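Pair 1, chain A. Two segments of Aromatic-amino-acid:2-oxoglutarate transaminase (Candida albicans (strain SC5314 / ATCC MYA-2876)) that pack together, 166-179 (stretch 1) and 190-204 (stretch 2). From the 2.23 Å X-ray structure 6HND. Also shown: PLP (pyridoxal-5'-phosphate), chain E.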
# COMPACT_ATOMS: atom_id res chain seq x y z
N ALA A 166 -8.06 6.68 2.58
CA ALA A 166 -8.75 7.67 1.74
C ALA A 166 -7.83 8.13 0.60
O ALA A 166 -8.28 8.15 -0.57
CB ALA A 166 -9.22 8.81 2.58
N SER A 167 -6.59 8.50 0.91
CA SER A 167 -5.58 8.99 -0.04
C SER A 167 -5.28 7.92 -1.11
O SER A 167 -5.18 8.26 -2.31
CB SER A 167 -4.34 9.44 0.70
OG SER A 167 -4.67 10.48 1.61
N ASP A 168 -5.20 6.66 -0.70
CA ASP A 168 -5.13 5.52 -1.64
C ASP A 168 -6.38 5.46 -2.56
O ASP A 168 -6.21 5.27 -3.81
CB ASP A 168 -4.97 4.21 -0.88
CG ASP A 168 -4.63 3.10 -1.85
OD1 ASP A 168 -3.74 3.34 -2.68
OD2 ASP A 168 -5.29 2.02 -1.79
N GLY A 169 -7.59 5.55 -1.99
CA GLY A 169 -8.85 5.62 -2.76
C GLY A 169 -8.87 6.78 -3.75
O GLY A 169 -9.26 6.57 -4.91
N LEU A 170 -8.44 7.97 -3.33
CA LEU A 170 -8.38 9.20 -4.16
C LEU A 170 -7.38 9.06 -5.32
O LEU A 170 -7.64 9.59 -6.41
CB LEU A 170 -7.99 10.38 -3.27
CG LEU A 170 -9.02 10.79 -2.21
CD1 LEU A 170 -8.43 11.88 -1.33
CD2 LEU A 170 -10.32 11.24 -2.87
N ASN A 171 -6.26 8.40 -5.09
CA ASN A 171 -5.26 8.16 -6.17
C ASN A 171 -5.84 7.15 -7.16
O ASN A 171 -5.70 7.35 -8.36
CB ASN A 171 -3.92 7.71 -5.60
CG ASN A 171 -2.91 7.58 -6.71
OD1 ASN A 171 -2.66 8.58 -7.39
ND2 ASN A 171 -2.36 6.37 -6.89
N LYS A 172 -6.50 6.12 -6.66
CA LYS A 172 -7.20 5.12 -7.48
C LYS A 172 -8.24 5.83 -8.36
O LYS A 172 -8.36 5.50 -9.55
CB LYS A 172 -7.79 4.07 -6.54
CG LYS A 172 -6.77 3.07 -5.99
CD LYS A 172 -7.33 2.23 -4.82
CE LYS A 172 -6.66 0.88 -4.70
NZ LYS A 172 -5.20 0.97 -4.39
N ALA A 173 -8.98 6.79 -7.81
CA ALA A 173 -10.07 7.49 -8.51
C ALA A 173 -9.49 8.45 -9.53
O ALA A 173 -10.02 8.52 -10.63
CB ALA A 173 -10.91 8.26 -7.52
N ALA A 174 -8.48 9.24 -9.16
CA ALA A 174 -7.79 10.14 -10.11
C ALA A 174 -7.28 9.30 -11.28
O ALA A 174 -7.55 9.66 -12.43
CB ALA A 174 -6.67 10.87 -9.42
N ASP A 175 -6.66 8.15 -11.01
CA ASP A 175 -6.11 7.28 -12.08
C ASP A 175 -7.24 6.78 -13.00
O ASP A 175 -7.07 6.85 -14.22
CB ASP A 175 -5.35 6.09 -11.52
CG ASP A 175 -4.88 5.16 -12.61
OD1 ASP A 175 -3.90 5.54 -13.31
OD2 ASP A 175 -5.52 4.10 -12.78
N VAL A 176 -8.35 6.30 -12.44
CA VAL A 176 -9.40 5.59 -13.21
C VAL A 176 -10.20 6.60 -14.04
O VAL A 176 -10.79 6.15 -15.05
CB VAL A 176 -10.32 4.73 -12.32
CG1 VAL A 176 -11.47 5.52 -11.69
CG2 VAL A 176 -10.89 3.56 -13.11
N PHE A 177 -10.27 7.88 -13.66
CA PHE A 177 -11.09 8.89 -14.40
C PHE A 177 -10.24 9.88 -15.22
O PHE A 177 -10.80 10.42 -16.17
CB PHE A 177 -12.07 9.63 -13.48
CG PHE A 177 -13.21 8.79 -12.97
CD1 PHE A 177 -14.03 8.10 -13.83
CD2 PHE A 177 -13.51 8.76 -11.62
CE1 PHE A 177 -15.06 7.32 -13.35
CE2 PHE A 177 -14.57 8.00 -11.13
CZ PHE A 177 -15.33 7.27 -12.00
N LEU A 178 -8.97 10.15 -14.89
CA LEU A 178 -8.24 11.27 -15.54
C LEU A 178 -7.10 10.77 -16.44
O LEU A 178 -6.14 10.19 -15.95
CB LEU A 178 -7.69 12.20 -14.45
CG LEU A 178 -8.73 12.80 -13.51
CD1 LEU A 178 -8.03 13.60 -12.42
CD2 LEU A 178 -9.72 13.65 -14.26
N ASP A 179 -7.17 11.05 -17.73
CA ASP A 179 -6.03 10.88 -18.66
C ASP A 179 -5.17 12.13 -18.59
O ASP A 179 -5.65 13.17 -18.06
CB ASP A 179 -6.51 10.64 -20.09
CG ASP A 179 -6.86 9.19 -20.33
OD1 ASP A 179 -6.01 8.33 -19.95
OD2 ASP A 179 -7.96 8.92 -20.85
N THR A 190 -9.19 22.68 -0.28
CA THR A 190 -9.34 21.22 -0.43
C THR A 190 -8.32 20.47 0.45
O THR A 190 -7.49 21.12 1.16
CB THR A 190 -9.23 20.85 -1.92
OG1 THR A 190 -9.72 19.52 -2.12
CG2 THR A 190 -7.82 20.92 -2.44
N PHE A 191 -8.44 19.15 0.42
CA PHE A 191 -7.42 18.18 0.88
C PHE A 191 -6.28 18.21 -0.14
O PHE A 191 -6.33 17.48 -1.15
CB PHE A 191 -8.10 16.83 1.09
CG PHE A 191 -7.18 15.77 1.64
CD1 PHE A 191 -6.63 15.91 2.90
CD2 PHE A 191 -6.85 14.65 0.89
CE1 PHE A 191 -5.77 14.95 3.39
CE2 PHE A 191 -5.99 13.69 1.39
CZ PHE A 191 -5.46 13.84 2.64
N SER A 192 -5.30 19.07 0.13
CA SER A 192 -4.05 19.32 -0.64
C SER A 192 -3.44 18.06 -1.25
O SER A 192 -3.04 18.08 -2.41
CB SER A 192 -3.02 20.03 0.22
OG SER A 192 -3.41 21.38 0.42
N PRO A 193 -3.27 16.94 -0.52
CA PRO A 193 -2.61 15.80 -1.12
C PRO A 193 -3.32 15.31 -2.40
O PRO A 193 -2.63 14.82 -3.30
CB PRO A 193 -2.56 14.79 0.04
CG PRO A 193 -2.58 15.66 1.28
CD PRO A 193 -3.59 16.72 0.90
N PHE A 194 -4.63 15.53 -2.52
CA PHE A 194 -5.39 15.17 -3.75
C PHE A 194 -4.69 15.70 -5.02
O PHE A 194 -4.65 15.01 -6.08
CB PHE A 194 -6.82 15.69 -3.70
CG PHE A 194 -7.57 15.29 -4.92
CD1 PHE A 194 -8.05 14.01 -5.03
CD2 PHE A 194 -7.67 16.14 -6.00
CE1 PHE A 194 -8.66 13.58 -6.20
CE2 PHE A 194 -8.28 15.71 -7.17
CZ PHE A 194 -8.78 14.43 -7.26
N LEU A 195 -4.18 16.93 -4.97
CA LEU A 195 -3.54 17.54 -6.15
C LEU A 195 -2.31 16.73 -6.58
O LEU A 195 -1.95 16.78 -7.77
CB LEU A 195 -3.19 18.99 -5.82
CG LEU A 195 -4.39 19.85 -5.45
CD1 LEU A 195 -3.93 21.20 -4.93
CD2 LEU A 195 -5.36 19.99 -6.62
N ARG A 196 -1.67 15.99 -5.67
CA ARG A 196 -0.53 15.13 -6.07
C ARG A 196 -1.05 14.00 -6.98
O ARG A 196 -0.38 13.66 -7.98
CB ARG A 196 0.16 14.58 -4.82
CG ARG A 196 0.86 15.64 -3.98
CD ARG A 196 1.52 14.95 -2.81
NE ARG A 196 2.64 15.68 -2.20
CZ ARG A 196 3.93 15.58 -2.55
NH1 ARG A 196 4.32 14.77 -3.53
NH2 ARG A 196 4.83 16.30 -1.89
N PHE A 197 -2.21 13.45 -6.65
CA PHE A 197 -2.81 12.30 -7.36
C PHE A 197 -3.36 12.77 -8.71
O PHE A 197 -3.18 12.04 -9.68
CB PHE A 197 -3.91 11.65 -6.52
CG PHE A 197 -3.64 11.54 -5.05
CD1 PHE A 197 -2.37 11.20 -4.58
CD2 PHE A 197 -4.66 11.72 -4.13
CE1 PHE A 197 -2.13 11.09 -3.22
CE2 PHE A 197 -4.42 11.59 -2.77
CZ PHE A 197 -3.15 11.30 -2.32
N SER A 198 -3.98 13.94 -8.77
CA SER A 198 -4.49 14.49 -10.05
C SER A 198 -3.25 14.84 -10.90
O SER A 198 -3.20 14.39 -12.06
CB SER A 198 -5.48 15.64 -9.87
OG SER A 198 -4.90 16.75 -9.20
N ASP A 199 -2.24 15.49 -10.32
CA ASP A 199 -0.97 15.81 -11.03
C ASP A 199 -0.35 14.51 -11.59
O ASP A 199 0.06 14.49 -12.76
CB ASP A 199 0.02 16.53 -10.11
CG ASP A 199 1.39 16.63 -10.75
OD1 ASP A 199 1.55 17.49 -11.66
OD2 ASP A 199 2.27 15.80 -10.39
N ASN A 200 -0.31 13.44 -10.80
CA ASN A 200 0.18 12.11 -11.22
C ASN A 200 -0.57 11.62 -12.45
O ASN A 200 0.01 10.88 -13.22
CB ASN A 200 0.03 11.08 -10.11
CG ASN A 200 0.82 9.81 -10.38
OD1 ASN A 200 2.04 9.85 -10.58
ND2 ASN A 200 0.14 8.69 -10.36
N ALA A 201 -1.86 11.93 -12.60
CA ALA A 201 -2.68 11.37 -13.69
C ALA A 201 -2.50 12.24 -14.92
O ALA A 201 -3.11 11.89 -15.94
CB ALA A 201 -4.15 11.26 -13.28
N GLY A 202 -1.74 13.33 -14.80
CA GLY A 202 -1.50 14.36 -15.83
C GLY A 202 -2.63 15.40 -15.97
O GLY A 202 -2.66 16.13 -16.98
N ALA A 203 -3.52 15.51 -14.98
CA ALA A 203 -4.72 16.37 -15.06
C ALA A 203 -4.41 17.76 -14.48
O ALA A 203 -3.53 17.86 -13.59
CB ALA A 203 -5.87 15.71 -14.33
N LYS A 204 -5.09 18.79 -14.99
CA LYS A 204 -5.05 20.16 -14.41
C LYS A 204 -6.21 20.31 -13.41
O LYS A 204 -7.36 19.92 -13.74
CB LYS A 204 -5.07 21.25 -15.50
CG LYS A 204 -4.39 22.55 -15.08
CD LYS A 204 -5.12 23.86 -15.45
CE LYS A 204 -5.18 24.90 -14.34
NZ LYS A 204 -4.08 25.89 -14.41
N1 PLP E . -9.58 13.28 2.60
C2 PLP E . -9.96 14.10 3.57
C2A PLP E . -10.98 15.13 3.23
C3 PLP E . -9.42 13.97 4.88
O3 PLP E . -9.84 14.82 5.87
C4 PLP E . -8.47 12.95 5.15
C4A PLP E . -7.98 12.75 6.53
C5 PLP E . -8.11 12.09 4.09
C6 PLP E . -8.68 12.31 2.85
C5A PLP E . -7.04 11.04 4.20
O4P PLP E . -7.42 9.84 4.92
P PLP E . -6.38 8.59 5.01
O1P PLP E . -5.64 8.53 3.68
O2P PLP E . -7.34 7.44 5.31
O3P PLP E . -5.45 8.89 6.14
O HOH W 1 -2.81 9.15 -10.13

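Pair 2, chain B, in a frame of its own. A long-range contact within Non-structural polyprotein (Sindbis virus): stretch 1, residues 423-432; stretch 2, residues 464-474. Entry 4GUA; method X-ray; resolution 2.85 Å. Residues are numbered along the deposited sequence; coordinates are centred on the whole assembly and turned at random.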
# COMPACT_ATOMS: atom_id res chain seq x y z
N ALA B 423 -25.47 3.77 4.43
CA ALA B 423 -25.21 5.08 5.00
C ALA B 423 -23.84 5.12 5.65
O ALA B 423 -23.06 6.03 5.41
CB ALA B 423 -26.29 5.43 6.02
N LEU B 424 -23.53 4.12 6.46
CA LEU B 424 -22.24 4.05 7.13
C LEU B 424 -21.10 4.14 6.13
O LEU B 424 -20.14 4.87 6.35
CB LEU B 424 -22.11 2.75 7.92
CG LEU B 424 -20.76 2.58 8.61
CD1 LEU B 424 -20.58 3.63 9.69
CD2 LEU B 424 -20.63 1.18 9.20
N LYS B 425 -21.21 3.40 5.03
CA LYS B 425 -20.21 3.43 3.96
C LYS B 425 -20.06 4.84 3.39
O LYS B 425 -18.94 5.31 3.15
CB LYS B 425 -20.61 2.46 2.85
CG LYS B 425 -19.69 2.46 1.64
CD LYS B 425 -18.36 1.82 1.92
CE LYS B 425 -17.63 1.48 0.63
NZ LYS B 425 -16.24 1.00 0.90
N LEU B 426 -21.18 5.51 3.15
CA LEU B 426 -21.16 6.87 2.61
C LEU B 426 -20.47 7.83 3.57
O LEU B 426 -19.70 8.69 3.15
CB LEU B 426 -22.58 7.34 2.31
CG LEU B 426 -23.22 6.66 1.10
CD1 LEU B 426 -24.73 6.87 1.07
CD2 LEU B 426 -22.60 7.19 -0.19
N LEU B 427 -20.73 7.68 4.86
CA LEU B 427 -20.18 8.56 5.88
C LEU B 427 -18.66 8.41 5.90
O LEU B 427 -17.90 9.38 5.88
CB LEU B 427 -20.77 8.18 7.23
CG LEU B 427 -20.21 8.89 8.45
CD1 LEU B 427 -20.50 10.39 8.40
CD2 LEU B 427 -20.77 8.26 9.71
N GLN B 428 -18.24 7.15 5.94
CA GLN B 428 -16.83 6.82 5.94
C GLN B 428 -16.17 7.40 4.70
O GLN B 428 -15.06 7.92 4.77
CB GLN B 428 -16.67 5.30 5.96
CG GLN B 428 -15.25 4.84 6.13
CD GLN B 428 -14.66 5.31 7.43
OE1 GLN B 428 -14.85 4.69 8.48
NE2 GLN B 428 -13.94 6.43 7.39
N ASN B 429 -16.87 7.33 3.57
CA ASN B 429 -16.32 7.78 2.30
C ASN B 429 -16.17 9.30 2.23
O ASN B 429 -15.23 9.81 1.61
CB ASN B 429 -17.20 7.31 1.14
CG ASN B 429 -16.91 5.88 0.72
OD1 ASN B 429 -15.94 5.27 1.18
ND2 ASN B 429 -17.73 5.35 -0.16
N ALA B 430 -17.09 10.01 2.86
CA ALA B 430 -17.02 11.46 2.94
C ALA B 430 -15.75 11.83 3.68
O ALA B 430 -14.97 12.67 3.22
CB ALA B 430 -18.23 12.03 3.65
N TYR B 431 -15.54 11.18 4.83
CA TYR B 431 -14.32 11.40 5.61
C TYR B 431 -13.05 11.04 4.83
O TYR B 431 -12.04 11.73 4.93
CB TYR B 431 -14.36 10.61 6.92
CG TYR B 431 -15.16 11.26 8.03
CD1 TYR B 431 -14.78 12.48 8.58
CD2 TYR B 431 -16.29 10.63 8.57
CE1 TYR B 431 -15.50 13.07 9.61
CE2 TYR B 431 -17.01 11.21 9.59
CZ TYR B 431 -16.61 12.43 10.11
OH TYR B 431 -17.33 13.01 11.14
N HIS B 432 -13.09 9.95 4.07
CA HIS B 432 -11.92 9.53 3.29
C HIS B 432 -11.61 10.56 2.22
O HIS B 432 -10.44 10.76 1.87
CB HIS B 432 -12.15 8.17 2.64
CG HIS B 432 -11.85 7.01 3.54
ND1 HIS B 432 -10.68 6.92 4.26
CD2 HIS B 432 -12.57 5.91 3.85
CE1 HIS B 432 -10.69 5.80 4.97
NE2 HIS B 432 -11.83 5.17 4.73
N GLU B 464 -20.21 8.47 18.39
CA GLU B 464 -19.17 7.45 18.41
C GLU B 464 -18.78 6.96 17.00
O GLU B 464 -17.60 6.86 16.68
CB GLU B 464 -19.61 6.26 19.28
CG GLU B 464 -20.58 5.29 18.59
CD GLU B 464 -21.93 5.91 18.22
OE1 GLU B 464 -22.14 7.11 18.51
OE2 GLU B 464 -22.77 5.21 17.62
N VAL B 465 -19.79 6.70 16.17
CA VAL B 465 -19.57 6.13 14.84
C VAL B 465 -19.05 7.17 13.85
O VAL B 465 -18.19 6.87 13.03
CB VAL B 465 -20.85 5.47 14.27
CG1 VAL B 465 -22.04 6.42 14.30
CG2 VAL B 465 -20.60 4.98 12.86
N SER B 466 -19.58 8.39 13.91
CA SER B 466 -19.08 9.47 13.07
C SER B 466 -17.62 9.75 13.40
O SER B 466 -16.81 10.02 12.51
CB SER B 466 -19.91 10.74 13.25
OG SER B 466 -19.57 11.71 12.28
N LEU B 467 -17.30 9.70 14.69
CA LEU B 467 -15.95 9.98 15.17
C LEU B 467 -15.00 8.87 14.76
O LEU B 467 -13.83 9.11 14.43
CB LEU B 467 -15.94 10.12 16.69
CG LEU B 467 -14.56 10.28 17.34
CD1 LEU B 467 -13.81 11.49 16.76
CD2 LEU B 467 -14.69 10.39 18.86
N ASN B 468 -15.51 7.64 14.78
CA ASN B 468 -14.70 6.51 14.37
C ASN B 468 -14.36 6.59 12.88
O ASN B 468 -13.24 6.27 12.48
CB ASN B 468 -15.41 5.19 14.67
CG ASN B 468 -14.60 3.99 14.24
OD1 ASN B 468 -13.57 3.69 14.84
ND2 ASN B 468 -15.05 3.31 13.19
N CYS B 469 -15.32 7.01 12.07
CA CYS B 469 -15.06 7.20 10.65
C CYS B 469 -14.07 8.34 10.43
O CYS B 469 -13.20 8.28 9.56
CB CYS B 469 -16.35 7.50 9.90
SG CYS B 469 -17.52 6.13 9.87
N LEU B 470 -14.20 9.39 11.24
CA LEU B 470 -13.32 10.54 11.14
C LEU B 470 -11.86 10.14 11.33
O LEU B 470 -11.01 10.45 10.49
CB LEU B 470 -13.72 11.59 12.18
CG LEU B 470 -13.01 12.95 12.11
CD1 LEU B 470 -13.87 14.01 12.75
CD2 LEU B 470 -11.64 12.89 12.77
N THR B 471 -11.56 9.45 12.43
CA THR B 471 -10.18 9.06 12.72
C THR B 471 -9.69 7.98 11.77
O THR B 471 -8.52 7.97 11.38
CB THR B 471 -9.99 8.57 14.18
OG1 THR B 471 -10.83 7.45 14.44
CG2 THR B 471 -10.32 9.68 15.17
N THR B 472 -10.58 7.07 11.38
CA THR B 472 -10.21 6.00 10.46
C THR B 472 -9.64 6.63 9.20
O THR B 472 -8.61 6.21 8.68
CB THR B 472 -11.41 5.12 10.06
OG1 THR B 472 -11.89 4.39 11.19
CG2 THR B 472 -11.00 4.14 8.97
N ALA B 473 -10.33 7.66 8.72
CA ALA B 473 -9.91 8.38 7.53
C ALA B 473 -8.69 9.26 7.78
O ALA B 473 -7.76 9.28 6.97
CB ALA B 473 -11.07 9.22 7.00
N LEU B 474 -8.69 10.00 8.88
CA LEU B 474 -7.69 11.06 9.10
C LEU B 474 -6.42 10.62 9.81
O LEU B 474 -5.48 11.40 9.94
CB LEU B 474 -8.33 12.24 9.83
CG LEU B 474 -9.24 13.07 8.92
CD1 LEU B 474 -10.18 13.94 9.73
CD2 LEU B 474 -8.39 13.94 8.01

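Pair 1 and pair 2 each bring together two helices that run in broadly the same direction and cross at a shallow angle, -31° in pair 1 and -40° in pair 2. The axes approach to 8.5 Å and 8.4 Å, and the N, CA and C atoms of 14 central residues superpose with an RMSD of 0.5 Å. The spacing at a matched pair of positions is the same: N171(A) CA lies 5.0 Å from F197(A) CA, and Q428(B) CA lies 5.0 Å from C469(B) CA. In pair 2 the backbones stay close farther along, with H432(B) CA 4.8 Å from A473(B) CA.

At this crossing, each second helix inserts a knob into the same four-residue hole of the first. F197(A) sits among S167(A), L170(A), N171(A) and A174(A); its counterpart C469(B) sits among the equivalent L424(B), L427(B), Q428(B) and Y431(B). The two knobs differ greatly in size, and some of the walls of the hole differ with them. In pair 1 the phenyl ring reaches along the first helix, with N171(A) CB over one face, 4.2 Å from the ring centroid, and F197(A) CZ 3.7 Å from S167(A) CB. In pair 2 L424(B) replaces the serine at the position of S167(A), and its CD1 comes to 4.0 Å from C469(B) SG; the leucine common to both holes, here L427(B), brings its CD2 to 3.9 Å from the same sulfur.

The position of A174(A) and Y431(B) shows the reverse exchange. A174(A) CB simply rests 4.1 Å from F197(A) CB. Y431(B) is itself a knob, set among S466(B), C469(B), L470(B) and A473(B), with L470(B) CB over its ring face, 3.8 Å from the centroid. Its OH donates a hydrogen bond to S466(B) OG at 2.8 Å. At the position of S466(B), pair 1 carries F194(A), whose ring edge meets L170(A): F194(A) CD1 is 4.0 Å from L170(A) CB. At these positions the aromatic ring thus comes from the second helix in pair 1 (F194(A), F197(A)) and from the first in pair 2 (Y431(B)).

The matched amides N171(A) and Q428(B) both serve polar links, by different routes. Q428(B) NE2 donates directly to C469(B) O at 2.9 Å. No direct hydrogen bond crosses pair 1; instead a water donates to N171(A) OD1 (2.8 Å) and to F197(A) O (2.9 Å), and accepts from N200(A) ND2 (3.0 Å). The carbonyl at the knob position is therefore engaged in both pairs.

Beyond the matched core, L178(A) extends pair 1, its CD1 lying 3.6 Å from A203(A) CB. At the other end, F191(A) places one ring face over the cofactor, with CE2 3.4 Å from PLP C6.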